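Local coordinates for protein ATP phosphoribosyltransferase regulatory subunit (Thermotoga maritima, PDB 1USY) that is probably required for the first step of histidine biosynthesis and may let histidine exert feedback control on ATP phosphoribosyltransferase activity, at residues B[80-84]-B[85-89]; B[144-147]-B[148-151]; B[157-160]-B[161-165]; B[190-193]-B[194-197]. All coordinates share one frame; numbering follows the deposited sequence.

How the contacts relate
All four contacts are local and lie in series along the chain, so none nests in or crosses another. Contact 1 closes the tip of the beta hairpin formed by strands 71-83 and 86-98, with its centre 31 to 40 Å from those of the other three. Contact 2 runs from a 3-10 turn into the first turn of helix 147-156, and contact 3 forms the first turn of helix 159-168. These two meet directly, since Leu146 and Val150 pack on Leu165, which ties the consecutive helices together. Contact 4 comes last, in the loop that joins helix 174-185 to helix 199-215, and its leucines pack on the latter; its nearest atoms are about 12 Å from contact 3.

Contact 1 (B[80-84]-B[85-89]); sequences YRYSG and SDLVA
Arg81 N donates to Val88 O over 2.6 Å, the donor lying nearly along the C=O axis, and Tyr80 CA-H also turns to this oxygen. Here strands 71-83 and 86-98 form the tip of an antiparallel beta hairpin. Val88 N answers to Arg81 O at 2.8 Å, and Ser83 N reaches Asp86 O at 2.9 Å; the last rung, Asp86 N to Ser83 O, is weak. Between them Gly84 and Ser85 make a two-residue turn, and the positive phi of Gly84 (64°) suits a residue without CB. On one face, Tyr80 and Tyr82 lie about Leu87, whose branched end fits between aromatic neighbours: its CD2 comes to the edge of the Tyr80 ring, in plane, while CG sits over a face of the Tyr82 ring. Ala89 CB makes a CH-pi contact 4.0 Å from the Tyr80 ring centroid. Both tyrosine hydroxyls bond to the second subunit, Tyr80 OH to Ala28 N and Tyr82 OH to Asp42 OD1 there. The other face carries Arg81 and Val88. Extended from CG to NE, the arginine chain lays its flat guanidinium across the valine, with Val88 CG2 over the centre of the group.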
loop_
_atom_site.group_PDB
_atom_site.type_symbol
_atom_site.label_atom_id
_atom_site.label_comp_id
_atom_site.label_asym_id
_atom_site.label_seq_id
_atom_site.Cartn_x
_atom_site.Cartn_y
_atom_site.Cartn_z
ATOM N N TYR B 80 -7.657 -15.418 -9.717
ATOM C CA TYR B 80 -6.286 -14.910 -9.622
ATOM C C TYR B 80 -5.532 -15.719 -8.619
ATOM O O TYR B 80 -6.135 -16.321 -7.749
ATOM C CB TYR B 80 -6.270 -13.442 -9.187
ATOM C CG TYR B 80 -6.955 -12.505 -10.167
ATOM C CD1 TYR B 80 -8.335 -12.545 -10.375
ATOM C CD2 TYR B 80 -6.215 -11.567 -10.876
ATOM C CE1 TYR B 80 -8.941 -11.670 -11.277
ATOM C CE2 TYR B 80 -6.814 -10.710 -11.766
ATOM C CZ TYR B 80 -8.174 -10.760 -11.969
ATOM O OH TYR B 80 -8.722 -9.876 -12.876
ATOM N N ARG B 81 -4.213 -15.763 -8.735
ATOM C CA ARG B 81 -3.410 -16.491 -7.737
ATOM C C ARG B 81 -1.974 -16.038 -7.791
ATOM O O ARG B 81 -1.619 -15.167 -8.576
ATOM C CB ARG B 81 -3.542 -18.026 -7.868
ATOM C CG ARG B 81 -2.600 -18.622 -8.855
ATOM C CD ARG B 81 -2.942 -20.002 -9.349
ATOM N NE ARG B 81 -1.943 -20.406 -10.342
ATOM C CZ ARG B 81 -2.070 -20.240 -11.661
ATOM N NH1 ARG B 81 -3.167 -19.703 -12.172
ATOM N NH2 ARG B 81 -1.098 -20.632 -12.475
ATOM N N TYR B 82 -1.148 -16.596 -6.928
ATOM C CA TYR B 82 0.245 -16.157 -6.888
ATOM C C TYR B 82 1.158 -17.261 -7.356
ATOM O O TYR B 82 0.966 -18.410 -7.006
ATOM C CB TYR B 82 0.616 -15.675 -5.487
ATOM C CG TYR B 82 0.221 -14.236 -5.256
ATOM C CD1 TYR B 82 -0.903 -13.917 -4.481
ATOM C CD2 TYR B 82 0.968 -13.183 -5.803
ATOM C CE1 TYR B 82 -1.265 -12.566 -4.224
ATOM C CE2 TYR B 82 0.609 -11.835 -5.563
ATOM C CZ TYR B 82 -0.514 -11.547 -4.789
ATOM O OH TYR B 82 -0.881 -10.240 -4.565
ATOM N N SER B 83 2.117 -16.922 -8.202
ATOM C CA SER B 83 3.099 -17.905 -8.634
ATOM C C SER B 83 4.393 -17.344 -8.124
ATOM O O SER B 83 4.995 -16.462 -8.754
ATOM C CB SER B 83 3.103 -18.043 -10.156
ATOM O OG SER B 83 4.403 -18.313 -10.636
ATOM N N GLY B 84 4.791 -17.836 -6.951
ATOM C CA GLY B 84 5.827 -17.197 -6.156
ATOM C C GLY B 84 5.335 -15.826 -5.726
ATOM O O GLY B 84 4.521 -15.690 -4.802
ATOM N N SER B 85 5.798 -14.802 -6.424
ATOM C CA SER B 85 5.496 -13.451 -6.016
ATOM C C SER B 85 4.884 -12.584 -7.143
ATOM O O SER B 85 4.847 -11.358 -7.056
ATOM C CB SER B 85 6.750 -12.823 -5.401
ATOM O OG SER B 85 7.323 -11.862 -6.265
ATOM N N ASP B 86 4.417 -13.232 -8.206
ATOM C CA ASP B 86 3.686 -12.540 -9.251
ATOM C C ASP B 86 2.217 -12.970 -9.221
ATOM O O ASP B 86 1.893 -14.151 -9.050
ATOM C CB ASP B 86 4.286 -12.804 -10.645
ATOM C CG ASP B 86 5.807 -12.792 -10.656
ATOM O OD1 ASP B 86 6.415 -11.707 -10.492
ATOM O OD2 ASP B 86 6.472 -13.832 -10.844
ATOM N N LEU B 87 1.327 -11.996 -9.377
ATOM C CA LEU B 87 -0.093 -12.294 -9.507
ATOM C C LEU B 87 -0.381 -12.786 -10.928
ATOM O O LEU B 87 -0.067 -12.116 -11.900
ATOM C CB LEU B 87 -0.915 -11.052 -9.173
ATOM C CG LEU B 87 -2.270 -11.147 -8.498
ATOM C CD1 LEU B 87 -2.864 -9.728 -8.472
ATOM C CD2 LEU B 87 -3.158 -11.974 -9.313
ATOM N N VAL B 88 -0.940 -13.971 -11.037
ATOM C CA VAL B 88 -1.368 -14.497 -12.312
ATOM C C VAL B 88 -2.846 -14.799 -12.182
ATOM O O VAL B 88 -3.363 -14.925 -11.081
ATOM C CB VAL B 88 -0.594 -15.825 -12.767
ATOM C CG1 VAL B 88 0.888 -15.722 -12.566
ATOM C CG2 VAL B 88 -1.127 -17.079 -12.070
ATOM N N ALA B 89 -3.490 -14.968 -13.326
ATOM C CA ALA B 89 -4.917 -15.159 -13.411
ATOM C C ALA B 89 -5.221 -16.229 -14.458
ATOM O O ALA B 89 -4.554 -16.331 -15.467
ATOM C CB ALA B 89 -5.579 -13.830 -13.772
#

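Contact 2 (B[144-147]-B[148-151]); sequences KDLH and EKVL
Leu146 and Val150 cross at about a right angle, with Leu146 CD2 set against Val150 CG1 at 3.9 Å. The same methyl meets the aliphatic part of Lys149 obliquely, 3.8 Å from Lys149 CD, so one branch of the leucine serves two residues of the following turn. A long lysine suits this place because its methylenes can cover a hydrophobic neighbour while its end leads away; the nearest atoms of this side chain and a bound histidine are about 6 Å apart. Leu165 of helix 159-168 packs on Leu146, Lys149 and Val150 alike, which sets this side of the turn against the next helix. A 3-10 turn at 144-146 leads here into helix 147-156, with Leu146 at the N-cap position. Leu146 O receives Val150 N at 3.3 Å. His147 O takes Leu151 N almost head-on at 2.9 Å; the very short approach of Lys149 N, from the flank in an inverse gamma turn centred on Glu148, is doubtful. The His147 ring leans back over the preceding turn, its CG placed beside the backbone N (chi1 -68°), with Lys144 O above one face of the imidazole, offset toward the rim. Its NE2 bonds to Ile142 O, and Leu139 of helix 135-139 touches His147 as well as Val150 and Leu151. Next to the carbonyl of His147, Leu151 CG lies 3.8 Å from His147 O.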
loop_
_atom_site.group_PDB
_atom_site.type_symbol
_atom_site.label_atom_id
_atom_site.label_comp_id
_atom_site.label_asym_id
_atom_site.label_seq_id
_atom_site.Cartn_x
_atom_site.Cartn_y
_atom_site.Cartn_z
ATOM N N LYS B 144 -2.527 -42.211 16.109
ATOM C CA LYS B 144 -2.982 -40.804 16.017
ATOM C C LYS B 144 -2.058 -39.836 15.265
ATOM O O LYS B 144 -2.435 -39.319 14.220
ATOM C CB LYS B 144 -3.307 -40.231 17.412
ATOM C CG LYS B 144 -4.711 -40.531 17.928
ATOM C CD LYS B 144 -5.694 -39.412 17.601
ATOM C CE LYS B 144 -7.071 -39.957 17.206
ATOM N NZ LYS B 144 -7.919 -40.266 18.394
ATOM N N ASP B 145 -0.867 -39.572 15.806
ATOM C CA ASP B 145 0.072 -38.649 15.153
ATOM C C ASP B 145 1.071 -39.420 14.271
ATOM O O ASP B 145 2.300 -39.283 14.356
ATOM C CB ASP B 145 0.741 -37.692 16.151
ATOM C CG ASP B 145 0.942 -38.317 17.493
ATOM O OD1 ASP B 145 0.530 -37.705 18.510
ATOM O OD2 ASP B 145 1.497 -39.434 17.628
ATOM N N LEU B 146 0.471 -40.267 13.449
ATOM C CA LEU B 146 1.079 -40.880 12.298
ATOM C C LEU B 146 0.104 -40.631 11.139
ATOM O O LEU B 146 0.353 -41.050 10.018
ATOM C CB LEU B 146 1.253 -42.375 12.542
ATOM C CG LEU B 146 2.554 -43.113 12.247
ATOM C CD1 LEU B 146 2.271 -44.601 12.224
ATOM C CD2 LEU B 146 3.131 -42.671 10.905
ATOM N N HIS B 147 -0.991 -39.916 11.424
ATOM C CA HIS B 147 -2.026 -39.604 10.436
ATOM C C HIS B 147 -1.581 -38.586 9.419
ATOM O O HIS B 147 -1.390 -38.936 8.262
ATOM C CB HIS B 147 -3.342 -39.141 11.078
ATOM C CG HIS B 147 -4.061 -40.215 11.830
ATOM N ND1 HIS B 147 -5.290 -40.009 12.418
ATOM C CD2 HIS B 147 -3.708 -41.492 12.130
ATOM C CE1 HIS B 147 -5.665 -41.113 13.041
ATOM N NE2 HIS B 147 -4.726 -42.029 12.878
ATOM N N GLU B 148 -1.455 -37.329 9.845
ATOM C CA GLU B 148 -1.147 -36.216 8.941
ATOM C C GLU B 148 0.302 -36.351 8.570
ATOM O O GLU B 148 1.147 -35.577 9.036
ATOM C CB GLU B 148 -1.395 -34.859 9.618
ATOM C CG GLU B 148 -2.434 -33.965 8.935
ATOM C CD GLU B 148 -2.683 -32.652 9.689
ATOM O OE1 GLU B 148 -2.115 -32.460 10.790
ATOM O OE2 GLU B 148 -3.455 -31.799 9.182
ATOM N N LYS B 149 0.560 -37.379 7.763
ATOM C CA LYS B 149 1.868 -37.838 7.308
ATOM C C LYS B 149 1.642 -39.045 6.425
ATOM O O LYS B 149 2.026 -39.027 5.244
ATOM C CB LYS B 149 2.790 -38.258 8.419
ATOM C CG LYS B 149 4.097 -38.788 7.875
ATOM C CD LYS B 149 4.643 -39.901 8.724
ATOM C CE LYS B 149 5.540 -40.822 7.897
ATOM N NZ LYS B 149 6.892 -40.239 7.640
ATOM N N VAL B 150 1.005 -40.094 6.963
ATOM C CA VAL B 150 0.471 -41.071 6.021
ATOM C C VAL B 150 -0.538 -40.425 5.064
ATOM O O VAL B 150 -0.720 -40.920 3.967
ATOM C CB VAL B 150 -0.029 -42.436 6.596
ATOM C CG1 VAL B 150 0.800 -42.895 7.806
ATOM C CG2 VAL B 150 -1.526 -42.438 6.828
ATOM N N LEU B 151 -1.119 -39.281 5.410
ATOM C CA LEU B 151 -1.888 -38.601 4.366
ATOM C C LEU B 151 -0.949 -38.012 3.291
ATOM O O LEU B 151 -1.185 -38.201 2.083
ATOM C CB LEU B 151 -2.904 -37.598 4.918
ATOM C CG LEU B 151 -4.074 -38.211 5.706
ATOM C CD1 LEU B 151 -4.643 -37.203 6.705
ATOM C CD2 LEU B 151 -5.184 -38.802 4.803
#

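Contact 3 (B[157-160]-B[161-165]); sequences KNLA and EIEFL. With HIS (histidine), chain N.
Asn158 O accepts the amide of Ile162 at 3.2 Å, closing the first turn of helix 159-168; a weaker bond from Glu161 N reaches the same oxygen. Asn158 holds the N-cap position, where a short polar side chain fits well, and the tight part of the contact gathers round it. Its amide crosses Glu161 obliquely, Asn158 CG standing 3.5 Å from Glu161 CB, with the amide and carboxylate planes 34° apart. Ile162 fills the inner side, its CD1 3.5 Å from Asn158 O, and packs further on Leu153 and Ile180 of the neighbouring helices. With an alanine in place of Asn158, Glu161 CB would probably lose the group packed against it, opening a gap at the start of the helix. The outward side is looser. Phe164 N bonds to Ala160 O at 3.1 Å, but the phenyl ring leads away, its CG anti to the backbone N (chi1 171°), toward a basic side chain of another protein in the assembly. Glu163 is exposed too, its carboxylate near that of Glu177. Lys157, the first residue past helix 147-156, takes a positive phi in the Schellman motif that closes that helix; with Leu159 it belongs to a histidine pocket. Glu161 faces a different bound histidine and forms a salt bridge with a basic side chain of the other protein, whose positive charge is likely to help keep the carboxylate ionised.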
loop_
_atom_site.group_PDB
_atom_site.type_symbol
_atom_site.label_atom_id
_atom_site.label_comp_id
_atom_site.label_asym_id
_atom_site.label_seq_id
_atom_site.Cartn_x
_atom_site.Cartn_y
_atom_site.Cartn_z
ATOM N N LYS B 157 1.730 -40.590 -3.275
ATOM C CA LYS B 157 1.832 -41.979 -3.716
ATOM C C LYS B 157 3.197 -42.582 -3.358
ATOM O O LYS B 157 3.683 -43.505 -4.039
ATOM C CB LYS B 157 1.583 -42.131 -5.221
ATOM C CG LYS B 157 0.416 -41.375 -5.758
ATOM C CD LYS B 157 0.010 -41.861 -7.155
ATOM C CE LYS B 157 -1.508 -41.685 -7.358
ATOM N NZ LYS B 157 -2.021 -41.775 -8.757
ATOM N N ASN B 158 3.811 -42.038 -2.311
ATOM C CA ASN B 158 5.015 -42.587 -1.720
ATOM C C ASN B 158 4.820 -44.000 -1.144
ATOM O O ASN B 158 4.881 -44.253 0.058
ATOM C CB ASN B 158 5.563 -41.638 -0.675
ATOM C CG ASN B 158 7.057 -41.772 -0.504
ATOM O OD1 ASN B 158 7.748 -40.801 -0.204
ATOM N ND2 ASN B 158 7.569 -42.973 -0.691
ATOM N N LEU B 159 4.642 -44.932 -2.046
ATOM C CA LEU B 159 4.460 -46.314 -1.701
ATOM C C LEU B 159 5.665 -46.902 -0.982
ATOM O O LEU B 159 5.522 -47.809 -0.133
ATOM C CB LEU B 159 4.162 -47.112 -2.956
ATOM C CG LEU B 159 3.954 -48.576 -2.641
ATOM C CD1 LEU B 159 2.759 -48.740 -1.656
ATOM C CD2 LEU B 159 3.748 -49.351 -3.929
ATOM N N ALA B 160 6.850 -46.393 -1.308
ATOM C CA ALA B 160 8.090 -46.915 -0.703
ATOM C C ALA B 160 8.277 -46.520 0.779
ATOM O O ALA B 160 8.806 -47.320 1.567
ATOM C CB ALA B 160 9.307 -46.497 -1.520
ATOM N N GLU B 161 7.861 -45.301 1.141
ATOM C CA GLU B 161 7.930 -44.834 2.523
ATOM C C GLU B 161 6.835 -45.492 3.362
ATOM O O GLU B 161 6.996 -45.708 4.565
ATOM C CB GLU B 161 7.788 -43.327 2.600
ATOM C CG GLU B 161 7.895 -42.809 4.021
ATOM C CD GLU B 161 9.050 -41.867 4.199
ATOM O OE1 GLU B 161 8.947 -40.701 3.727
ATOM O OE2 GLU B 161 10.063 -42.302 4.802
ATOM N N ILE B 162 5.718 -45.802 2.721
ATOM C CA ILE B 162 4.680 -46.562 3.396
ATOM C C ILE B 162 5.159 -47.981 3.731
ATOM O O ILE B 162 5.005 -48.427 4.858
ATOM C CB ILE B 162 3.371 -46.558 2.575
ATOM C CG1 ILE B 162 2.591 -45.280 2.870
ATOM C CG2 ILE B 162 2.511 -47.769 2.903
ATOM C CD1 ILE B 162 1.868 -44.730 1.679
ATOM N N GLU B 163 5.745 -48.685 2.765
ATOM C CA GLU B 163 6.256 -50.026 3.034
ATOM C C GLU B 163 7.321 -50.008 4.142
ATOM O O GLU B 163 7.364 -50.910 4.975
ATOM C CB GLU B 163 6.801 -50.695 1.771
ATOM C CG GLU B 163 5.922 -50.508 0.557
ATOM C CD GLU B 163 5.559 -51.805 -0.129
ATOM O OE1 GLU B 163 6.195 -52.113 -1.175
ATOM O OE2 GLU B 163 4.623 -52.501 0.367
ATOM N N PHE B 164 8.148 -48.970 4.143
ATOM C CA PHE B 164 9.149 -48.727 5.177
ATOM C C PHE B 164 8.507 -48.322 6.514
ATOM O O PHE B 164 8.949 -48.751 7.562
ATOM C CB PHE B 164 10.158 -47.657 4.706
ATOM C CG PHE B 164 11.102 -47.172 5.785
ATOM C CD1 PHE B 164 12.166 -47.970 6.221
ATOM C CD2 PHE B 164 10.939 -45.911 6.355
ATOM C CE1 PHE B 164 13.034 -47.529 7.214
ATOM C CE2 PHE B 164 11.807 -45.454 7.353
ATOM C CZ PHE B 164 12.858 -46.262 7.780
ATOM N N LEU B 165 7.477 -47.492 6.485
ATOM C CA LEU B 165 6.741 -47.179 7.702
ATOM C C LEU B 165 6.096 -48.433 8.296
ATOM O O LEU B 165 6.025 -48.566 9.518
ATOM C CB LEU B 165 5.664 -46.139 7.435
ATOM C CG LEU B 165 5.755 -44.838 8.231
ATOM C CD1 LEU B 165 4.380 -44.196 8.253
ATOM C CD2 LEU B 165 6.269 -45.045 9.652
HETATM C C HIS N . 8.898 -37.456 3.341
HETATM O O HIS N . 9.580 -36.450 3.649
HETATM C CB HIS N . 10.845 -38.775 4.016
HETATM C CG HIS N . 11.505 -37.903 3.012
HETATM N ND1 HIS N . 12.565 -38.340 2.247
HETATM C CD2 HIS N . 11.236 -36.634 2.652
HETATM C CE1 HIS N . 12.911 -37.349 1.451
HETATM N NE2 HIS N . 12.124 -36.321 1.681
HETATM O OXT HIS N . 7.782 -37.239 2.895
#

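Contact 4 (B[190-193]-B[194-197]); sequences EHLK and TMDL
Met195 folds back over His191 and Leu192, and its side chain can be followed atom by atom. CB lies 3.7 Å from Leu192 O. CG stands anti to the carbonyl carbon (chi1 -61°), which brings it 3.4 Å from His191 O. Beyond the sulfur, a bend at the last torsion (chi3 -130°) turns CE back to the preceding turn, where it rests 3.8 Å from both Leu192 CA and Leu192 CD2. A slim, unbranched chain with an apolar end suits this path past two carbonyls to a leucine. With an alanine here, Leu192 CD2 would probably lose its methyl neighbour and a gap would open between this turn and Ile223, on which Met195 also packs. Leu197 approaches the same leucine more loosely, its CD1 4.4 Å from Leu192 CD2, and both leucines pack on Leu205 of helix 199-215. The backbone is held lightly by comparison: Met195 N makes only weak bonds to His191 O and Leu192 O. Arg202 adds a further tie, its NH1 hydrogen-bonding to Leu192 O and Met195 O. Thr194 CB lies near His191 O on an exposed part of the bend. Here a short 3-10 turn opens into extended chain within the loop that connects helices 174-185 and 199-215, and Leu192, Met195 and Leu197 are buried residues by which that loop packs on helix 199-215 and strand 220-223.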
loop_
_atom_site.group_PDB
_atom_site.type_symbol
_atom_site.label_atom_id
_atom_site.label_comp_id
_atom_site.label_asym_id
_atom_site.label_seq_id
_atom_site.Cartn_x
_atom_site.Cartn_y
_atom_site.Cartn_z
ATOM N N GLU B 190 -14.605 -50.759 -12.911
ATOM C CA GLU B 190 -15.014 -52.140 -12.806
ATOM C C GLU B 190 -14.423 -52.727 -11.533
ATOM O O GLU B 190 -15.042 -53.584 -10.910
ATOM C CB GLU B 190 -14.616 -52.899 -14.080
ATOM C CG GLU B 190 -15.387 -52.439 -15.351
ATOM C CD GLU B 190 -14.950 -51.074 -15.941
ATOM O OE1 GLU B 190 -15.583 -50.595 -16.928
ATOM O OE2 GLU B 190 -13.983 -50.451 -15.432
ATOM N N HIS B 191 -13.271 -52.196 -11.111
ATOM C CA HIS B 191 -12.558 -52.710 -9.930
ATOM C C HIS B 191 -13.206 -52.266 -8.639
ATOM O O HIS B 191 -12.809 -52.719 -7.568
ATOM C CB HIS B 191 -11.092 -52.260 -9.886
ATOM C CG HIS B 191 -10.232 -52.821 -10.980
ATOM N ND1 HIS B 191 -9.984 -52.134 -12.156
ATOM C CD2 HIS B 191 -9.526 -53.979 -11.058
ATOM C CE1 HIS B 191 -9.178 -52.860 -12.915
ATOM N NE2 HIS B 191 -8.881 -53.978 -12.271
ATOM N N LEU B 192 -14.178 -51.356 -8.726
ATOM C CA LEU B 192 -14.809 -50.805 -7.511
ATOM C C LEU B 192 -15.421 -51.859 -6.563
ATOM O O LEU B 192 -15.545 -51.607 -5.375
ATOM C CB LEU B 192 -15.858 -49.748 -7.843
ATOM C CG LEU B 192 -15.403 -48.358 -8.252
ATOM C CD1 LEU B 192 -16.542 -47.683 -9.020
ATOM C CD2 LEU B 192 -15.003 -47.527 -7.024
ATOM N N LYS B 193 -15.794 -53.022 -7.086
ATOM C CA LYS B 193 -16.304 -54.122 -6.247
ATOM C C LYS B 193 -15.179 -54.907 -5.514
ATOM O O LYS B 193 -15.369 -55.382 -4.396
ATOM C CB LYS B 193 -17.152 -55.071 -7.080
ATOM C CG LYS B 193 -18.493 -54.523 -7.450
ATOM C CD LYS B 193 -19.485 -55.671 -7.653
ATOM C CE LYS B 193 -20.594 -55.684 -6.576
ATOM N NZ LYS B 193 -21.939 -56.082 -7.120
ATOM N N THR B 194 -14.031 -55.054 -6.166
ATOM C CA THR B 194 -12.802 -55.547 -5.543
ATOM C C THR B 194 -12.396 -54.716 -4.303
ATOM O O THR B 194 -11.727 -55.221 -3.396
ATOM C CB THR B 194 -11.630 -55.477 -6.592
ATOM O OG1 THR B 194 -12.063 -56.019 -7.847
ATOM C CG2 THR B 194 -10.418 -56.358 -6.192
ATOM N N MET B 195 -12.780 -53.439 -4.281
ATOM C CA MET B 195 -12.233 -52.498 -3.301
ATOM C C MET B 195 -12.962 -52.582 -1.959
ATOM O O MET B 195 -14.187 -52.685 -1.919
ATOM C CB MET B 195 -12.257 -51.073 -3.846
ATOM C CG MET B 195 -11.426 -50.855 -5.120
ATOM S SD MET B 195 -11.021 -49.137 -5.465
ATOM C CE MET B 195 -11.497 -49.008 -7.149
ATOM N N ASP B 196 -12.178 -52.577 -0.876
ATOM C CA ASP B 196 -12.658 -52.484 0.496
ATOM C C ASP B 196 -12.953 -51.018 0.752
ATOM O O ASP B 196 -12.017 -50.214 0.892
ATOM C CB ASP B 196 -11.572 -52.994 1.456
ATOM C CG ASP B 196 -11.816 -52.603 2.932
ATOM O OD1 ASP B 196 -10.814 -52.516 3.689
ATOM O OD2 ASP B 196 -12.951 -52.384 3.436
ATOM N N LEU B 197 -14.243 -50.671 0.797
ATOM C CA LEU B 197 -14.674 -49.276 0.849
ATOM C C LEU B 197 -15.979 -49.098 1.603
ATOM O O LEU B 197 -16.900 -49.885 1.422
ATOM C CB LEU B 197 -14.861 -48.737 -0.571
ATOM C CG LEU B 197 -13.643 -48.289 -1.386
ATOM C CD1 LEU B 197 -14.129 -47.759 -2.717
ATOM C CD2 LEU B 197 -12.797 -47.239 -0.680
#